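Local coordinates for GGDEF and EAL domain-containing protein (Vibrio cholerae O1 str. 2010EL-1786, PDB 6PWK) that probably serves as a c-di-GMP receptor in biofilm formation and cell adhesion, binding the dinucleotide through its GGDEF and EAL domains, at residues W38-A52 with I92-M104. Residues are numbered along the deposited sequence; the frame is centred on the assembly and turned at random.
Sequences WLSESGIGGVAILQA and ISTYEFGIIMPNM. With C2E (9,9'-[(2R,3R,3aS,5S,7aR,9R,10R,10aS,12S,14aR)-3,5,10,12-tetrahydroxy-5,12-dioxidooctahydro-2H,7H-difuro[3,2-d:3',2'-j][1,3,7,9,2,8]tetraoxadiphosphacyclododecine-2,9-diyl]bis(2-amino-1,9-dihydro-6H-purin-6-one)), chain D.
Trp38 meets Ile100 and Pro102 through its indole ring: CG2 of Ile100 lies over one face, offset toward the rim, while Gly43 CA covers the opposite face. A chi1 of 163° sets the indole beside the carbonyl carbon of Trp38, where Pro102 CB approaches Trp38 CD1 obliquely, 3.5 Å away. At the indole edge, in plane, sit Ile44 O and Gly45 N. Ile44 O is gripped from opposite faces of its carbonyl plane, by Trp38 NE1 (3.2 Å) and by Asn103 N (2.8 Å), which ties the end of helix 28-41 to the end of strand 96-102. At the far end of the contact, one face of the Tyr95 ring has Thr94 CG2 over its centre.

From Ile44 onward strands 45-51 and 96-102 run antiparallel, as interior neighbours in the GGDEF-domain sheet. Reciprocal backbone bonds join Gly46 with Met101, Ala48 with Ile99 and Leu50 with Phe97. Beyond them, Ala52 N gives a last bond to Tyr95 O. Toward helix 106-118, the bent chain of Met101 brings CE to 3.7 Å from Ala48 CB. The other face carries Val47, Ile49 and Ile100, packed against helices 28-41 and 148-164.

Here the ligand joins in. CD1 of Ile49 touches both Ile92 CD1 (3.7 Å) and Glu96 OE2 (3.5 Å), and belongs to the c-di-GMP pocket itself. Beyond CG the Glu96 chain is extended and presents its carboxylate to one guanine: N11 donates to Glu96 OE1 at 2.6 Å, and N21 to Glu96 OE2 at 3.2 Å. Neighbouring Gln51 turns its OE1 to Lys163.

The chemistry is consistent with recognition of the guanine edge: two adjacent N-H donors, each bonded to a different carboxylate oxygen, on a strand whose backbone bonds and apolar packing probably help to hold Glu96 in place.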
# COMPACT_ATOMS: atom_id res chain seq x y z
N TRP A 38 30.50 -16.84 7.97
CA TRP A 38 31.41 -15.93 8.67
C TRP A 38 31.26 -16.05 10.18
O TRP A 38 32.25 -15.96 10.91
CB TRP A 38 31.16 -14.49 8.21
CG TRP A 38 31.73 -13.45 9.12
CD1 TRP A 38 33.06 -13.17 9.31
CD2 TRP A 38 31.01 -12.52 9.93
NE1 TRP A 38 33.20 -12.14 10.21
CE2 TRP A 38 31.95 -11.73 10.60
CE3 TRP A 38 29.65 -12.30 10.17
CZ2 TRP A 38 31.59 -10.72 11.49
CZ3 TRP A 38 29.28 -11.30 11.05
CH2 TRP A 38 30.25 -10.52 11.70
N LEU A 39 30.04 -16.27 10.66
CA LEU A 39 29.82 -16.40 12.10
C LEU A 39 30.41 -17.69 12.64
O LEU A 39 31.09 -17.69 13.67
CB LEU A 39 28.32 -16.32 12.40
CG LEU A 39 27.64 -14.97 12.19
CD1 LEU A 39 26.13 -15.10 12.31
CD2 LEU A 39 28.16 -13.94 13.19
N SER A 40 30.15 -18.81 11.96
CA SER A 40 30.56 -20.11 12.48
C SER A 40 32.07 -20.28 12.50
O SER A 40 32.60 -20.97 13.38
CB SER A 40 29.91 -21.23 11.66
OG SER A 40 30.13 -21.04 10.28
N GLU A 41 32.78 -19.66 11.56
CA GLU A 41 34.24 -19.77 11.54
C GLU A 41 34.88 -18.86 12.58
O GLU A 41 35.53 -19.32 13.52
CB GLU A 41 34.77 -19.44 10.14
CG GLU A 41 36.29 -19.30 10.10
CD GLU A 41 36.79 -18.75 8.78
OE1 GLU A 41 36.14 -19.01 7.74
OE2 GLU A 41 37.83 -18.05 8.78
N SER A 42 34.70 -17.55 12.43
CA SER A 42 35.38 -16.58 13.29
C SER A 42 34.41 -15.64 13.98
O SER A 42 34.45 -15.51 15.21
CB SER A 42 36.39 -15.78 12.47
OG SER A 42 35.74 -14.98 11.50
N GLY A 43 33.52 -15.00 13.23
CA GLY A 43 32.68 -13.97 13.80
C GLY A 43 33.40 -12.69 14.14
O GLY A 43 32.81 -11.82 14.80
N ILE A 44 34.65 -12.54 13.72
CA ILE A 44 35.44 -11.35 14.00
C ILE A 44 35.27 -10.39 12.83
O ILE A 44 35.61 -10.73 11.69
CB ILE A 44 36.92 -11.69 14.22
CG1 ILE A 44 37.06 -12.84 15.22
CG2 ILE A 44 37.69 -10.47 14.69
CD1 ILE A 44 36.43 -12.56 16.57
N GLY A 45 34.75 -9.21 13.10
CA GLY A 45 34.53 -8.22 12.07
C GLY A 45 33.26 -7.45 12.34
O GLY A 45 32.76 -7.42 13.46
N GLY A 46 32.74 -6.81 11.29
CA GLY A 46 31.55 -6.00 11.40
C GLY A 46 30.57 -6.28 10.28
O GLY A 46 30.86 -6.99 9.32
N VAL A 47 29.38 -5.70 10.44
CA VAL A 47 28.28 -5.89 9.51
C VAL A 47 27.54 -4.57 9.39
O VAL A 47 27.46 -3.79 10.35
CB VAL A 47 27.36 -7.05 9.97
CG1 VAL A 47 26.26 -6.56 10.91
CG2 VAL A 47 26.78 -7.79 8.79
N ALA A 48 27.02 -4.29 8.20
CA ALA A 48 26.43 -2.99 7.91
C ALA A 48 25.23 -3.14 6.99
O ALA A 48 25.14 -4.10 6.22
CB ALA A 48 27.45 -2.03 7.27
N ILE A 49 24.31 -2.18 7.07
CA ILE A 49 23.13 -2.13 6.22
C ILE A 49 22.95 -0.70 5.72
O ILE A 49 23.08 0.26 6.49
CB ILE A 49 21.86 -2.62 6.96
CG1 ILE A 49 20.67 -2.65 6.01
CG2 ILE A 49 21.56 -1.75 8.18
CD1 ILE A 49 19.41 -3.21 6.64
N LEU A 50 22.68 -0.56 4.43
CA LEU A 50 22.48 0.73 3.79
C LEU A 50 21.11 0.74 3.14
O LEU A 50 20.82 -0.12 2.30
CB LEU A 50 23.57 1.00 2.75
CG LEU A 50 23.36 2.22 1.86
CD1 LEU A 50 23.52 3.50 2.67
CD2 LEU A 50 24.31 2.21 0.67
N GLN A 51 20.28 1.71 3.51
CA GLN A 51 18.94 1.84 2.94
C GLN A 51 18.88 3.05 2.03
O GLN A 51 19.23 4.16 2.44
CB GLN A 51 17.88 1.96 4.04
CG GLN A 51 16.50 2.25 3.48
CD GLN A 51 15.42 2.24 4.54
OE1 GLN A 51 15.68 1.92 5.70
NE2 GLN A 51 14.20 2.58 4.14
N ALA A 52 18.42 2.84 0.80
CA ALA A 52 18.30 3.90 -0.19
C ALA A 52 16.83 4.28 -0.32
O ALA A 52 16.10 3.79 -1.19
CB ALA A 52 18.90 3.46 -1.53
N ILE A 92 19.66 -7.24 0.39
CA ILE A 92 18.90 -8.09 1.30
C ILE A 92 17.40 -7.79 1.27
O ILE A 92 16.61 -8.59 1.78
CB ILE A 92 19.43 -7.94 2.73
CG1 ILE A 92 19.13 -6.55 3.28
CG2 ILE A 92 20.93 -8.20 2.77
CD1 ILE A 92 19.69 -6.30 4.66
N SER A 93 17.00 -6.66 0.71
CA SER A 93 15.59 -6.32 0.58
C SER A 93 15.44 -5.35 -0.58
O SER A 93 16.39 -5.08 -1.32
CB SER A 93 15.04 -5.75 1.89
OG SER A 93 14.45 -4.47 1.68
N THR A 94 14.23 -4.81 -0.75
CA THR A 94 13.94 -3.97 -1.91
C THR A 94 14.79 -2.71 -1.91
O THR A 94 15.35 -2.33 -2.95
CB THR A 94 12.45 -3.61 -1.93
OG1 THR A 94 11.67 -4.81 -1.86
CG2 THR A 94 12.10 -2.87 -3.21
N TYR A 95 14.92 -2.05 -0.76
CA TYR A 95 15.57 -0.75 -0.70
C TYR A 95 16.76 -0.70 0.25
O TYR A 95 17.28 0.39 0.52
CB TYR A 95 14.56 0.33 -0.30
CG TYR A 95 13.33 0.37 -1.18
CD1 TYR A 95 13.44 0.68 -2.53
CD2 TYR A 95 12.07 0.11 -0.67
CE1 TYR A 95 12.33 0.72 -3.35
CE2 TYR A 95 10.95 0.15 -1.48
CZ TYR A 95 11.08 0.46 -2.82
OH TYR A 95 9.97 0.50 -3.62
N GLU A 96 17.23 -1.84 0.75
CA GLU A 96 18.37 -1.86 1.65
C GLU A 96 19.38 -2.91 1.22
O GLU A 96 19.01 -3.98 0.72
CB GLU A 96 17.95 -2.09 3.11
CG GLU A 96 16.83 -3.08 3.30
CD GLU A 96 16.10 -2.89 4.61
OE1 GLU A 96 15.21 -3.71 4.92
OE2 GLU A 96 16.42 -1.93 5.34
N PHE A 97 20.65 -2.58 1.40
CA PHE A 97 21.77 -3.45 1.04
C PHE A 97 22.48 -3.92 2.30
O PHE A 97 22.64 -3.16 3.26
CB PHE A 97 22.76 -2.71 0.13
CG PHE A 97 22.21 -2.36 -1.21
CD1 PHE A 97 22.30 -3.25 -2.27
CD2 PHE A 97 21.59 -1.14 -1.43
CE1 PHE A 97 21.79 -2.93 -3.51
CE2 PHE A 97 21.08 -0.81 -2.67
CZ PHE A 97 21.18 -1.71 -3.71
N GLY A 98 22.91 -5.18 2.28
CA GLY A 98 23.67 -5.76 3.38
C GLY A 98 25.15 -5.86 3.04
O GLY A 98 25.52 -6.10 1.89
N ILE A 99 25.99 -5.68 4.05
CA ILE A 99 27.44 -5.67 3.88
C ILE A 99 28.08 -6.42 5.03
O ILE A 99 27.74 -6.18 6.20
CB ILE A 99 28.00 -4.23 3.79
CG1 ILE A 99 27.45 -3.53 2.55
CG2 ILE A 99 29.51 -4.25 3.76
CD1 ILE A 99 27.57 -2.03 2.60
N ILE A 100 28.99 -7.34 4.72
CA ILE A 100 29.75 -8.10 5.71
C ILE A 100 31.22 -7.74 5.55
O ILE A 100 31.76 -7.80 4.44
CB ILE A 100 29.54 -9.61 5.55
CG1 ILE A 100 28.05 -9.95 5.49
CG2 ILE A 100 30.19 -10.36 6.70
CD1 ILE A 100 27.76 -11.41 5.22
N MET A 101 31.86 -7.37 6.66
CA MET A 101 33.26 -6.95 6.67
C MET A 101 34.02 -7.76 7.71
O MET A 101 34.12 -7.35 8.88
CB MET A 101 33.38 -5.45 6.94
CG MET A 101 32.75 -4.58 5.87
SD MET A 101 32.08 -3.05 6.54
CE MET A 101 30.77 -3.69 7.58
N PRO A 102 34.57 -8.91 7.33
CA PRO A 102 35.29 -9.74 8.30
C PRO A 102 36.69 -9.19 8.58
O PRO A 102 37.30 -8.49 7.77
CB PRO A 102 35.38 -11.11 7.61
CG PRO A 102 34.41 -11.03 6.46
CD PRO A 102 34.39 -9.59 6.05
N ASN A 103 37.19 -9.55 9.77
CA ASN A 103 38.54 -9.20 10.21
C ASN A 103 38.74 -7.68 10.25
O ASN A 103 39.78 -7.17 9.84
CB ASN A 103 39.60 -9.86 9.32
CG ASN A 103 39.29 -11.32 9.05
OD1 ASN A 103 39.29 -11.76 7.90
ND2 ASN A 103 39.03 -12.08 10.11
N MET A 104 37.73 -6.97 10.74
CA MET A 104 37.81 -5.52 10.91
C MET A 104 37.27 -5.14 12.28
O MET A 104 36.17 -5.57 12.65
CB MET A 104 37.03 -4.79 9.81
CG MET A 104 37.46 -5.12 8.40
SD MET A 104 37.26 -3.73 7.26
CE MET A 104 38.95 -3.12 7.17
P1 C2E D . 11.16 -8.92 12.99
O2P C2E D . 10.49 -8.15 11.88
O1P C2E D . 10.20 -8.82 14.14
O5' C2E D . 11.23 -10.53 12.74
C5' C2E D . 11.32 -11.40 13.83
C4' C2E D . 11.37 -12.78 13.14
O4' C2E D . 10.28 -12.96 12.46
C3' C2E D . 12.42 -12.65 12.02
O3' C2E D . 13.66 -12.94 12.44
C2' C2E D . 11.94 -13.64 10.94
O2' C2E D . 12.64 -14.95 11.09
C1' C2E D . 10.68 -13.88 11.20
N9 C2E D . 9.82 -13.67 10.06
C8 C2E D . 9.84 -12.31 10.17
N7 C2E D . 9.07 -11.84 9.16
C5 C2E D . 8.59 -12.87 8.45
C6 C2E D . 7.68 -13.00 7.21
O6 C2E D . 7.24 -12.05 6.66
N1 C2E D . 7.34 -14.29 6.67
C2 C2E D . 7.85 -15.49 7.29
N2 C2E D . 7.57 -16.85 6.84
N3 C2E D . 8.70 -15.34 8.46
C4 C2E D . 9.06 -14.00 9.02
P11 C2E D . 14.82 -12.52 11.32
O21 C2E D . 14.58 -12.83 9.86
O11 C2E D . 16.03 -13.34 11.66
O5A C2E D . 15.23 -10.96 11.73
C5A C2E D . 14.94 -10.57 13.04
C4A C2E D . 15.03 -9.10 13.12
O4A C2E D . 16.02 -8.66 12.38
C3A C2E D . 13.62 -8.45 12.48
O3A C2E D . 12.58 -8.27 13.55
C2A C2E D . 13.93 -7.36 12.04
O2A C2E D . 13.84 -6.34 13.15
C1A C2E D . 15.46 -7.54 11.52
N91 C2E D . 15.52 -7.84 10.24
C81 C2E D . 15.50 -9.05 9.65
N71 C2E D . 15.60 -8.83 8.33
C51 C2E D . 15.69 -7.51 8.13
C61 C2E D . 15.82 -6.68 6.86
O61 C2E D . 15.86 -7.24 5.82
N11 C2E D . 15.89 -5.25 6.90
C21 C2E D . 15.83 -4.57 8.17
N21 C2E D . 15.90 -3.12 8.23
N31 C2E D . 15.71 -5.38 9.38
C41 C2E D . 15.63 -6.88 9.32